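Local coordinates for solute-binding protein (PDB 2ZYK) that probably captures cyclodextrins and related glucose oligomers outside the cell membrane and hands them to a sugar transporter, at residues Tyr175-Leu180 with Asn213-Trp218; Glu207-Met212 with Thr376-Leu381; Gly166-Ala171 with Gln226-Asp231; Ile128-Leu133 with Ala275-Gly280. All coordinates share one frame; numbering follows the deposited sequence.

Interaction 1 of 4, residues Tyr175-Leu180 with Asn213-Trp218; sequences YYTYFL and NEVQKW. With GLC (alpha-D-glucopyranose), chain E; GLC (alpha-D-glucopyranose), chain B.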
# COMPACT_ATOMS: atom_id res chain seq x y z
N TYR A 175 -5.60 5.36 -4.51
CA TYR A 175 -4.61 5.10 -3.48
C TYR A 175 -3.56 6.21 -3.46
O TYR A 175 -3.05 6.57 -2.40
CB TYR A 175 -3.92 3.76 -3.72
CG TYR A 175 -2.79 3.51 -2.77
CD1 TYR A 175 -3.04 3.06 -1.48
CD2 TYR A 175 -1.46 3.73 -3.15
CE1 TYR A 175 -2.01 2.84 -0.59
CE2 TYR A 175 -0.42 3.51 -2.27
CZ TYR A 175 -0.70 3.07 -0.98
OH TYR A 175 0.31 2.84 -0.09
N TYR A 176 -3.25 6.74 -4.64
CA TYR A 176 -2.27 7.81 -4.79
C TYR A 176 -2.90 9.20 -4.60
O TYR A 176 -2.33 10.05 -3.91
CB TYR A 176 -1.58 7.70 -6.16
CG TYR A 176 -0.63 6.52 -6.28
CD1 TYR A 176 -1.12 5.23 -6.51
CD2 TYR A 176 0.74 6.69 -6.15
CE1 TYR A 176 -0.26 4.15 -6.61
CE2 TYR A 176 1.60 5.63 -6.26
CZ TYR A 176 1.09 4.36 -6.49
OH TYR A 176 1.94 3.29 -6.60
N THR A 177 -4.07 9.42 -5.20
CA THR A 177 -4.68 10.74 -5.24
C THR A 177 -5.43 11.13 -3.96
O THR A 177 -6.05 12.18 -3.91
CB THR A 177 -5.66 10.89 -6.42
OG1 THR A 177 -6.79 10.03 -6.22
CG2 THR A 177 -4.97 10.55 -7.72
N TYR A 178 -5.35 10.29 -2.94
CA TYR A 178 -6.17 10.47 -1.74
C TYR A 178 -5.76 11.66 -0.85
O TYR A 178 -6.62 12.29 -0.23
CB TYR A 178 -6.22 9.17 -0.91
CG TYR A 178 -6.79 9.37 0.47
CD1 TYR A 178 -8.16 9.34 0.70
CD2 TYR A 178 -5.94 9.62 1.56
CE1 TYR A 178 -8.69 9.54 1.96
CE2 TYR A 178 -6.46 9.82 2.85
CZ TYR A 178 -7.82 9.78 3.03
OH TYR A 178 -8.33 9.97 4.28
N PHE A 179 -4.46 11.94 -0.80
CA PHE A 179 -3.94 13.08 -0.02
C PHE A 179 -4.57 14.40 -0.46
O PHE A 179 -4.38 15.45 0.16
CB PHE A 179 -2.41 13.15 -0.11
CG PHE A 179 -1.88 13.78 -1.39
CD1 PHE A 179 -1.64 15.16 -1.46
CD2 PHE A 179 -1.57 13.00 -2.50
CE1 PHE A 179 -1.12 15.75 -2.62
CE2 PHE A 179 -1.05 13.58 -3.67
CZ PHE A 179 -0.82 14.96 -3.73
N LEU A 180 -5.33 14.30 -1.52
CA LEU A 180 -5.75 15.41 -2.32
C LEU A 180 -7.26 15.59 -2.20
O LEU A 180 -7.76 16.71 -2.27
CB LEU A 180 -5.32 15.08 -3.73
CG LEU A 180 -5.19 16.03 -4.89
CD1 LEU A 180 -3.82 15.87 -5.44
CD2 LEU A 180 -6.22 15.58 -5.86
N ASN A 213 -11.55 17.57 -8.72
CA ASN A 213 -11.17 18.78 -9.47
C ASN A 213 -9.66 18.94 -9.52
O ASN A 213 -9.12 19.39 -10.53
CB ASN A 213 -11.79 20.05 -8.86
CG ASN A 213 -13.26 20.27 -9.25
OD1 ASN A 213 -13.90 21.20 -8.76
ND2 ASN A 213 -13.78 19.42 -10.14
N GLU A 214 -8.98 18.58 -8.44
CA GLU A 214 -7.52 18.62 -8.38
C GLU A 214 -6.86 17.50 -9.18
O GLU A 214 -5.84 17.72 -9.83
CB GLU A 214 -7.01 18.59 -6.94
CG GLU A 214 -7.34 19.82 -6.12
CD GLU A 214 -6.68 21.10 -6.64
OE1 GLU A 214 -5.60 21.05 -7.28
OE2 GLU A 214 -7.26 22.18 -6.38
N VAL A 215 -7.45 16.30 -9.15
CA VAL A 215 -7.00 15.18 -9.98
C VAL A 215 -7.10 15.55 -11.46
O VAL A 215 -6.17 15.30 -12.23
CB VAL A 215 -7.83 13.90 -9.72
CG1 VAL A 215 -7.47 12.80 -10.71
CG2 VAL A 215 -7.64 13.41 -8.27
N GLN A 216 -8.24 16.14 -11.85
CA GLN A 216 -8.48 16.57 -13.23
C GLN A 216 -7.37 17.48 -13.77
O GLN A 216 -6.88 17.28 -14.88
CB GLN A 216 -9.84 17.25 -13.34
CG GLN A 216 -10.12 17.76 -14.75
CD GLN A 216 -11.58 18.07 -14.99
OE1 GLN A 216 -12.21 18.81 -14.24
NE2 GLN A 216 -12.13 17.50 -16.06
N LYS A 217 -6.98 18.48 -12.96
CA LYS A 217 -5.93 19.43 -13.34
C LYS A 217 -4.57 18.78 -13.62
O LYS A 217 -3.75 19.35 -14.36
CB LYS A 217 -5.80 20.52 -12.27
CG LYS A 217 -6.91 21.56 -12.30
CD LYS A 217 -6.91 22.40 -11.04
CE LYS A 217 -7.83 23.62 -11.16
NZ LYS A 217 -8.08 24.28 -9.84
N TRP A 218 -4.32 17.59 -13.06
CA TRP A 218 -3.10 16.81 -13.36
C TRP A 218 -3.05 16.29 -14.79
O TRP A 218 -1.97 16.17 -15.38
CB TRP A 218 -2.93 15.66 -12.36
CG TRP A 218 -2.31 16.15 -11.12
CD1 TRP A 218 -2.95 16.54 -9.99
CD2 TRP A 218 -0.91 16.37 -10.89
NE1 TRP A 218 -2.05 16.97 -9.07
CE2 TRP A 218 -0.78 16.88 -9.59
CE3 TRP A 218 0.24 16.18 -11.67
CZ2 TRP A 218 0.46 17.21 -9.03
CZ3 TRP A 218 1.48 16.49 -11.12
CH2 TRP A 218 1.58 17.00 -9.81
C1 GLC E . 1.10 -0.39 -3.42
C2 GLC E . 0.55 -0.60 -2.02
C3 GLC E . -0.90 -1.08 -2.07
C4 GLC E . -1.77 -0.20 -2.97
C5 GLC E . -1.11 -0.07 -4.34
C6 GLC E . -1.84 0.86 -5.30
O2 GLC E . 1.34 -1.59 -1.39
O3 GLC E . -1.44 -1.09 -0.76
O4 GLC E . -3.05 -0.84 -3.14
O5 GLC E . 0.23 0.43 -4.20
O6 GLC E . -1.60 0.49 -6.64
C1 GLC B . -4.16 -0.17 -2.63
C2 GLC B . -4.95 -1.11 -1.73
C3 GLC B . -5.47 -2.31 -2.56
C4 GLC B . -6.21 -1.83 -3.81
C5 GLC B . -5.44 -0.76 -4.57
C6 GLC B . -6.30 -0.09 -5.64
O2 GLC B . -4.12 -1.57 -0.68
O3 GLC B . -6.35 -3.10 -1.77
O4 GLC B . -6.42 -2.95 -4.68
O5 GLC B . -5.01 0.28 -3.67
O6 GLC B . -5.53 0.81 -6.42
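Leu180 carries the apolar part of the contact between helices 174-181 and 206-220. Its methyl CD2 lies 3.3 Å from CB of Glu214 and 3.5 Å from CG2 of Val215, while CD1 reaches obliquely to Trp218, 4.2 Å from NE1. Val215 answers with a single methyl: CG1 is anti to the backbone N (chi1 173°), which leaves CG2 to meet both Leu180 and Thr177, the latter at 3.7 Å from CG2 to CB with the two side chains crossing at about a right angle. The segment axes approach to 9.9 Å and make an angle of 119°, so the helices touch over a short patch of one turn each.

No hydrogen bond joins the segments; two polar atoms at the contact are satisfied elsewhere, Thr177 OG1 by His367 and Trp218 NE1 by Tyr147. Because Tyr175 and Tyr176 sit on the same helix as Thr177 and Leu180, helix 174-181 links this interior packing to the sugar site, in the way expected of a maltose-type solute-binding protein, where aromatic rings form a platform for glucose units.

The sugar contacts are of that kind. The Tyr175 ring lies flat under the chain E glucose, with C4 of the sugar 3.6 Å above the plane and over its centre. CD1 of the same ring is 3.6 Å from C1 of the chain B glucose, the next unit through O4. At Tyr176, O6 of the chain E glucose lies at the ring edge, in plane. A serine in place of Tyr175 would probably leave the glucose face without its flat apolar support and open a gap beneath both sugars.

Interaction 2 of 4, residues Glu207-Met212 with Thr376-Leu381; sequences EAVQGM and TPEQAL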
# COMPACT_ATOMS: atom_id res chain seq x y z
N GLU A 207 -16.77 18.43 -0.96
CA GLU A 207 -15.32 18.36 -0.70
C GLU A 207 -14.62 17.26 -1.50
O GLU A 207 -13.42 17.37 -1.79
CB GLU A 207 -15.03 18.17 0.79
CG GLU A 207 -15.56 19.29 1.70
CD GLU A 207 -17.00 19.06 2.13
OE1 GLU A 207 -17.43 17.89 2.16
OE2 GLU A 207 -17.69 20.05 2.44
N ALA A 208 -15.37 16.21 -1.85
CA ALA A 208 -14.87 15.16 -2.73
C ALA A 208 -14.80 15.63 -4.18
O ALA A 208 -13.87 15.27 -4.91
CB ALA A 208 -15.74 13.90 -2.62
N VAL A 209 -15.77 16.46 -4.58
CA VAL A 209 -15.79 17.04 -5.92
C VAL A 209 -14.59 17.94 -6.12
O VAL A 209 -13.97 17.90 -7.18
CB VAL A 209 -17.08 17.86 -6.20
CG1 VAL A 209 -17.07 18.44 -7.61
CG2 VAL A 209 -18.30 16.98 -6.01
N GLN A 210 -14.26 18.72 -5.10
CA GLN A 210 -13.11 19.63 -5.16
C GLN A 210 -11.82 18.84 -5.30
O GLN A 210 -10.91 19.26 -6.02
CB GLN A 210 -13.04 20.52 -3.92
CG GLN A 210 -14.17 21.53 -3.77
CD GLN A 210 -14.07 22.29 -2.44
OE1 GLN A 210 -14.40 21.76 -1.38
NE2 GLN A 210 -13.61 23.53 -2.51
N GLY A 211 -11.75 17.70 -4.61
CA GLY A 211 -10.60 16.80 -4.67
C GLY A 211 -10.40 16.20 -6.05
O GLY A 211 -9.26 16.09 -6.52
N MET A 212 -11.50 15.84 -6.70
CA MET A 212 -11.46 15.25 -8.04
C MET A 212 -11.13 16.34 -9.05
O MET A 212 -10.50 16.08 -10.08
CB MET A 212 -12.79 14.55 -8.37
CG MET A 212 -12.81 13.82 -9.72
SD MET A 212 -11.55 12.52 -9.89
CE MET A 212 -12.53 11.12 -9.34
N THR A 376 -17.65 14.49 -16.02
CA THR A 376 -17.24 15.54 -15.08
C THR A 376 -16.92 14.92 -13.72
O THR A 376 -17.37 13.81 -13.42
CB THR A 376 -18.37 16.59 -14.88
OG1 THR A 376 -19.49 15.99 -14.21
CG2 THR A 376 -18.83 17.17 -16.21
N PRO A 377 -16.14 15.64 -12.88
CA PRO A 377 -15.88 15.20 -11.51
C PRO A 377 -17.14 14.92 -10.70
O PRO A 377 -17.16 13.95 -9.94
CB PRO A 377 -15.11 16.38 -10.92
CG PRO A 377 -14.42 16.97 -12.09
CD PRO A 377 -15.42 16.90 -13.18
N GLU A 378 -18.17 15.74 -10.86
CA GLU A 378 -19.44 15.55 -10.15
C GLU A 378 -20.18 14.28 -10.58
O GLU A 378 -20.58 13.48 -9.74
CB GLU A 378 -20.34 16.79 -10.28
CG GLU A 378 -21.74 16.67 -9.66
CD GLU A 378 -21.76 16.80 -8.13
OE1 GLU A 378 -20.68 16.95 -7.52
OE2 GLU A 378 -22.86 16.78 -7.53
N GLN A 379 -20.36 14.10 -11.88
CA GLN A 379 -21.06 12.93 -12.39
C GLN A 379 -20.25 11.64 -12.21
O GLN A 379 -20.82 10.58 -11.90
CB GLN A 379 -21.43 13.10 -13.87
CG GLN A 379 -22.49 12.12 -14.37
CD GLN A 379 -23.79 12.16 -13.55
OE1 GLN A 379 -24.18 11.17 -12.94
NE2 GLN A 379 -24.44 13.32 -13.53
N ALA A 380 -18.94 11.73 -12.39
CA ALA A 380 -18.10 10.56 -12.19
C ALA A 380 -18.21 10.06 -10.73
O ALA A 380 -18.31 8.86 -10.50
CB ALA A 380 -16.65 10.83 -12.58
N LEU A 381 -18.23 11.00 -9.79
CA LEU A 381 -18.31 10.67 -8.37
C LEU A 381 -19.66 10.13 -7.93
O LEU A 381 -19.72 9.16 -7.18
CB LEU A 381 -17.90 11.87 -7.50
CG LEU A 381 -16.41 12.25 -7.52
CD1 LEU A 381 -16.14 13.41 -6.58
CD2 LEU A 381 -15.53 11.07 -7.18
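Leu381 and Met212 interlock where helix 206-220 meets the start of helix 377-395. The methyl CD1 of Leu381 is the bump on one side: it enters a shallow hollow bounded by Ala208, Val209 and Met212, lying 3.4 Å from Ala208 O, 4.0 Å from Ala208 CB and 4.2 Å from Val209 CG2. Its other methyl, CD2, meets the end of Met212, 3.7 Å from CE, the two side chains lying antiparallel, flank to flank.

Met212 is the reciprocal bump. CG stands anti to the backbone N (chi1 -176°), which sets it against the Pro377 ring, 3.6 Å from Pro377 CB; the bends at chi2 and chi3 then bring CE round to Leu381. The methionine thus occupies the groove between two residues one turn apart on the partner helix. Val209 flanks it, with CG1 4.4 Å from Pro377 CB; towards Glu378 the modelled approach is too close to be relied on.

Thr376 caps helix 377-395: at the N-cap position, it accepts from Gln379 N through OG1 at 3.1 Å and a nearly straight 168°, and Pro377 follows in the first turn. Helix 357-371 also packs here, His367 and Val370 on Met212 and Ile363 on Leu381. With segment axes 9.2 Å apart at 116°, this is steep helix-on-helix packing, and it is consistent with a maltose-binding-type fold, whose C-terminal helices are packed against the helices of a lobe.

Interaction 3 of 4, residues Gly166-Ala171 with Gln226-Asp231; sequences GVLFEA and QSLKAD. With GLC (alpha-D-glucopyranose), chain C.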
# COMPACT_ATOMS: atom_id res chain seq x y z
N GLY A 166 8.46 16.54 -15.19
CA GLY A 166 9.01 17.02 -13.94
C GLY A 166 8.37 16.23 -12.81
O GLY A 166 9.03 15.86 -11.84
N VAL A 167 7.06 15.98 -12.95
CA VAL A 167 6.32 15.17 -11.97
C VAL A 167 5.39 14.17 -12.66
O VAL A 167 4.48 14.56 -13.43
CB VAL A 167 5.48 16.03 -11.00
CG1 VAL A 167 5.09 15.20 -9.80
CG2 VAL A 167 6.24 17.28 -10.55
N LEU A 168 5.59 12.89 -12.36
CA LEU A 168 4.73 11.84 -12.88
C LEU A 168 4.30 10.92 -11.75
O LEU A 168 5.11 10.55 -10.91
CB LEU A 168 5.46 11.06 -13.98
CG LEU A 168 4.71 9.90 -14.65
CD1 LEU A 168 3.67 10.40 -15.67
CD2 LEU A 168 5.73 9.01 -15.31
N PHE A 169 3.01 10.57 -11.72
CA PHE A 169 2.51 9.58 -10.76
C PHE A 169 1.16 9.01 -11.19
O PHE A 169 0.54 9.52 -12.11
CB PHE A 169 2.48 10.16 -9.33
CG PHE A 169 1.33 11.08 -9.05
CD1 PHE A 169 1.36 12.40 -9.49
CD2 PHE A 169 0.23 10.64 -8.32
CE1 PHE A 169 0.29 13.26 -9.24
CE2 PHE A 169 -0.84 11.48 -8.05
CZ PHE A 169 -0.81 12.80 -8.51
N GLU A 170 0.71 7.95 -10.51
CA GLU A 170 -0.57 7.32 -10.82
C GLU A 170 -1.75 8.17 -10.39
O GLU A 170 -2.42 7.86 -9.41
CB GLU A 170 -0.66 5.95 -10.15
CG GLU A 170 -0.19 4.83 -11.03
CD GLU A 170 -0.14 3.51 -10.30
OE1 GLU A 170 0.93 3.17 -9.77
OE2 GLU A 170 -1.19 2.83 -10.24
N ALA A 171 -2.00 9.23 -11.15
CA ALA A 171 -3.06 10.18 -10.81
C ALA A 171 -4.45 9.68 -11.21
O ALA A 171 -5.44 10.40 -11.05
CB ALA A 171 -2.76 11.54 -11.41
N GLN A 226 -3.18 9.75 -20.27
CA GLN A 226 -4.28 8.84 -19.97
C GLN A 226 -3.73 7.43 -19.94
O GLN A 226 -2.65 7.18 -20.48
CB GLN A 226 -5.38 8.94 -21.03
CG GLN A 226 -5.91 10.33 -21.27
CD GLN A 226 -6.89 10.38 -22.42
OE1 GLN A 226 -7.03 11.41 -23.09
NE2 GLN A 226 -7.58 9.27 -22.66
N SER A 227 -4.47 6.52 -19.31
CA SER A 227 -4.13 5.09 -19.23
C SER A 227 -2.80 4.80 -18.52
O SER A 227 -2.11 3.82 -18.84
CB SER A 227 -4.17 4.44 -20.63
OG SER A 227 -4.07 3.02 -20.55
N LEU A 228 -2.46 5.65 -17.56
CA LEU A 228 -1.30 5.47 -16.68
C LEU A 228 -1.36 4.18 -15.88
O LEU A 228 -2.42 3.75 -15.44
CB LEU A 228 -1.23 6.62 -15.67
CG LEU A 228 -0.49 7.89 -16.03
CD1 LEU A 228 -0.92 8.99 -15.08
CD2 LEU A 228 1.00 7.65 -15.96
N LYS A 229 -0.19 3.58 -15.68
CA LYS A 229 -0.01 2.47 -14.76
C LYS A 229 1.37 2.54 -14.11
O LYS A 229 2.25 3.27 -14.57
CB LYS A 229 -0.23 1.12 -15.46
CG LYS A 229 0.61 0.88 -16.71
CD LYS A 229 0.29 -0.48 -17.31
CE LYS A 229 1.27 -0.84 -18.39
NZ LYS A 229 0.95 -2.15 -18.98
N ALA A 230 1.55 1.77 -13.03
CA ALA A 230 2.79 1.74 -12.26
C ALA A 230 4.03 1.46 -13.11
O ALA A 230 5.08 2.06 -12.89
CB ALA A 230 2.67 0.73 -11.14
N ASP A 231 3.88 0.57 -14.10
CA ASP A 231 4.94 0.25 -15.07
C ASP A 231 5.39 1.47 -15.87
O ASP A 231 6.58 1.62 -16.16
CB ASP A 231 4.49 -0.86 -16.04
CG ASP A 231 4.85 -2.25 -15.53
OD1 ASP A 231 5.55 -2.34 -14.51
OD2 ASP A 231 4.44 -3.25 -16.16
C1 GLC C . 0.79 -8.28 -12.88
C2 GLC C . 1.51 -9.25 -11.94
C3 GLC C . 2.21 -8.49 -10.81
C4 GLC C . 3.11 -7.37 -11.37
C5 GLC C . 2.31 -6.48 -12.32
C6 GLC C . 3.18 -5.44 -13.01
O2 GLC C . 0.58 -10.17 -11.38
O3 GLC C . 2.99 -9.39 -10.05
O4 GLC C . 3.59 -6.57 -10.27
O5 GLC C . 1.70 -7.29 -13.35
O6 GLC C . 2.69 -4.13 -12.76
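Leu228, in the loop ahead of helix 230-238, packs apolar methyls against the end of strand 165-169, an outermost strand of the four-stranded mixed sheet that also holds 242-247, 132-136 and 262-265. The contact is thus one of sheet edge with helix-leading loop in an alpha/beta lobe of the solute-binding fold. The touching parts run 106° apart, and no hydrogen bond crosses.

Two methyls divide the work. CD2 of Leu228 meets CD1 of Leu168 at 3.8 Å, the two leucines overlapping head to tail. CD1 lies 3.4 Å from Phe169 O, beside the inverse gamma turn centred on Glu170, whose closing bond from Ala171 N to Phe169 O is weak. Asn172, just after the first segment, bonds through ND2 to Leu228 O and so ties the two segments together.

Glu170 reaches over to the helix start with its chain extended beyond CG (chi2 174°). Its CD comes to 3.7 Å from Ala230 N in the first turn, where the helix end might modestly favour the negative charge. OE2 is bonded to Asn173, and both Glu170 and Ala230 touch bound glucose. The other oxygen of the carboxylate, OE1, rests against the Ala230 methyl, 3.3 Å from CB.

Interaction 4 of 4, residues Ile128-Leu133 with Ala275-Gly280; sequences IESVAL and AQTFIG. With GLC (alpha-D-glucopyranose), chain E.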
# COMPACT_ATOMS: atom_id res chain seq x y z
N ILE A 128 5.45 -1.08 7.06
CA ILE A 128 4.61 0.09 7.23
C ILE A 128 4.98 1.00 6.05
O ILE A 128 6.17 1.16 5.72
CB ILE A 128 4.90 0.78 8.59
CG1 ILE A 128 4.03 2.02 8.80
CG2 ILE A 128 6.40 1.09 8.76
CD1 ILE A 128 2.78 1.75 9.53
N GLU A 129 3.98 1.59 5.40
CA GLU A 129 4.26 2.25 4.14
C GLU A 129 3.36 3.43 3.82
O GLU A 129 2.18 3.44 4.16
CB GLU A 129 4.24 1.25 2.99
CG GLU A 129 2.85 0.96 2.47
CD GLU A 129 2.79 -0.21 1.53
OE1 GLU A 129 3.84 -0.82 1.20
OE2 GLU A 129 1.66 -0.52 1.13
N SER A 130 3.94 4.41 3.15
CA SER A 130 3.20 5.52 2.63
C SER A 130 3.94 5.98 1.39
O SER A 130 5.16 5.79 1.28
CB SER A 130 3.11 6.65 3.65
OG SER A 130 2.81 7.88 3.02
N VAL A 131 3.19 6.57 0.45
CA VAL A 131 3.79 7.20 -0.71
C VAL A 131 4.50 8.47 -0.25
O VAL A 131 4.10 9.07 0.76
CB VAL A 131 2.74 7.53 -1.82
CG1 VAL A 131 2.17 6.24 -2.43
CG2 VAL A 131 1.62 8.41 -1.29
N ALA A 132 5.55 8.85 -0.95
CA ALA A 132 6.24 10.12 -0.70
C ALA A 132 6.77 10.69 -2.01
O ALA A 132 6.59 10.09 -3.07
CB ALA A 132 7.38 9.94 0.32
N LEU A 133 7.41 11.86 -1.94
CA LEU A 133 8.03 12.46 -3.12
C LEU A 133 9.44 11.91 -3.35
O LEU A 133 10.38 12.28 -2.65
CB LEU A 133 8.05 13.99 -3.01
CG LEU A 133 8.40 14.72 -4.31
CD1 LEU A 133 7.15 14.91 -5.17
CD2 LEU A 133 9.05 16.06 -4.01
N ALA A 275 0.32 17.02 4.10
CA ALA A 275 -0.34 16.14 3.15
C ALA A 275 -0.77 14.89 3.92
O ALA A 275 -0.02 14.38 4.74
CB ALA A 275 0.58 15.78 2.00
N GLN A 276 -2.00 14.45 3.68
CA GLN A 276 -2.54 13.29 4.38
C GLN A 276 -2.64 12.07 3.45
O GLN A 276 -3.65 11.84 2.80
CB GLN A 276 -3.89 13.66 5.02
CG GLN A 276 -4.45 12.61 5.97
CD GLN A 276 -5.71 13.07 6.69
OE1 GLN A 276 -5.77 14.19 7.22
NE2 GLN A 276 -6.73 12.22 6.70
N THR A 277 -1.55 11.31 3.37
CA THR A 277 -1.49 10.11 2.55
C THR A 277 -2.18 8.93 3.24
O THR A 277 -2.48 8.98 4.44
CB THR A 277 -0.03 9.70 2.29
OG1 THR A 277 0.65 9.58 3.54
CG2 THR A 277 0.70 10.73 1.42
N PHE A 278 -2.43 7.87 2.48
CA PHE A 278 -2.82 6.59 3.06
C PHE A 278 -1.60 5.91 3.69
O PHE A 278 -0.47 6.08 3.22
CB PHE A 278 -3.41 5.65 2.01
CG PHE A 278 -4.89 5.80 1.81
CD1 PHE A 278 -5.42 5.86 0.52
CD2 PHE A 278 -5.77 5.85 2.90
CE1 PHE A 278 -6.79 5.98 0.32
CE2 PHE A 278 -7.14 5.97 2.70
CZ PHE A 278 -7.65 6.03 1.41
N ILE A 279 -1.86 5.16 4.75
CA ILE A 279 -0.87 4.31 5.40
C ILE A 279 -1.27 2.87 5.15
O ILE A 279 -2.42 2.47 5.40
CB ILE A 279 -0.81 4.55 6.93
CG1 ILE A 279 -0.43 5.99 7.25
CG2 ILE A 279 0.15 3.55 7.61
CD1 ILE A 279 -0.49 6.32 8.74
N GLY A 280 -0.31 2.09 4.66
CA GLY A 280 -0.52 0.66 4.41
C GLY A 280 0.43 -0.21 5.21
O GLY A 280 1.64 0.02 5.24
C1 GLC E . 1.10 -0.39 -3.42
C2 GLC E . 0.55 -0.60 -2.02
C3 GLC E . -0.90 -1.08 -2.07
C4 GLC E . -1.77 -0.20 -2.97
C5 GLC E . -1.11 -0.07 -4.34
C6 GLC E . -1.84 0.86 -5.30
O2 GLC E . 1.34 -1.59 -1.39
O3 GLC E . -1.44 -1.09 -0.76
O4 GLC E . -3.05 -0.84 -3.14
O5 GLC E . 0.23 0.43 -4.20
O6 GLC E . -1.60 0.49 -6.64
O HOH W 1 0.62 5.95 0.75
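Glu129 and Gly280 face each other as an antiparallel hydrogen-bonded pair. Gly280 N donates to Glu129 O at 2.9 Å and 173°, whereas the return bond from Glu129 N to Gly280 O, 2.8 Å, is bent to 122° and weak. Because the glycine has no side chain on this face, the glutamate can pass over it: CG sits between backbone N and carbonyl carbon (chi1 83°), the chain extends from there, and OE2 accepts from O2 of the chain E glucose at 2.8 Å. An alanine in place of Glu129 would probably leave that sugar hydroxyl without its acceptor.

Around this pair, Ile128 CD1 lies 3.7 Å from Ile279 CG2, the two side chains running alongside each other in one direction. Beyond Glu129 the direct pairing stops, and a water bridges instead, donating to Phe278 O and accepting from Val131 N, each at 2.7 Å. Ser130 OG donates to Val131 O and lies 2.8 Å from Thr277 OG1, which Gln343 also reaches.

Further out, Lys282 forms a long, weak ion pair with Glu129, and Trp250 and Tyr175 pack on its side chain. Strand 120-129 belongs to the sheet of 278-287, yet strand 132-136 joins another; the short link at Ser130-Val131 passes the chain from one sheet to the other near the sugar, consistent with a hinge crossover of a two-lobed solute-binding protein.

In the fold
Along the chain, interaction 1 is nested inside the loop closed by interaction 3, and that in turn inside the loop closed by interaction 4, while interaction 2 crosses all three by bringing in residues 376-381 from near the C-terminus. Interactions 1 and 2 share helix 206-220, with centres about 10 Å apart. Interactions 3 and 1 have centres about 12 Å apart, and strand 165-169 of interaction 3 belongs to the same sheet as strand 132-136 of interaction 4. Interactions 1 and 4 both touch the chain E glucose, whereas interaction 2, its centre about 22 Å from that of interaction 4, is remote from it. A continuous series of touching contacts therefore runs from the sugar site to the C-terminal helix.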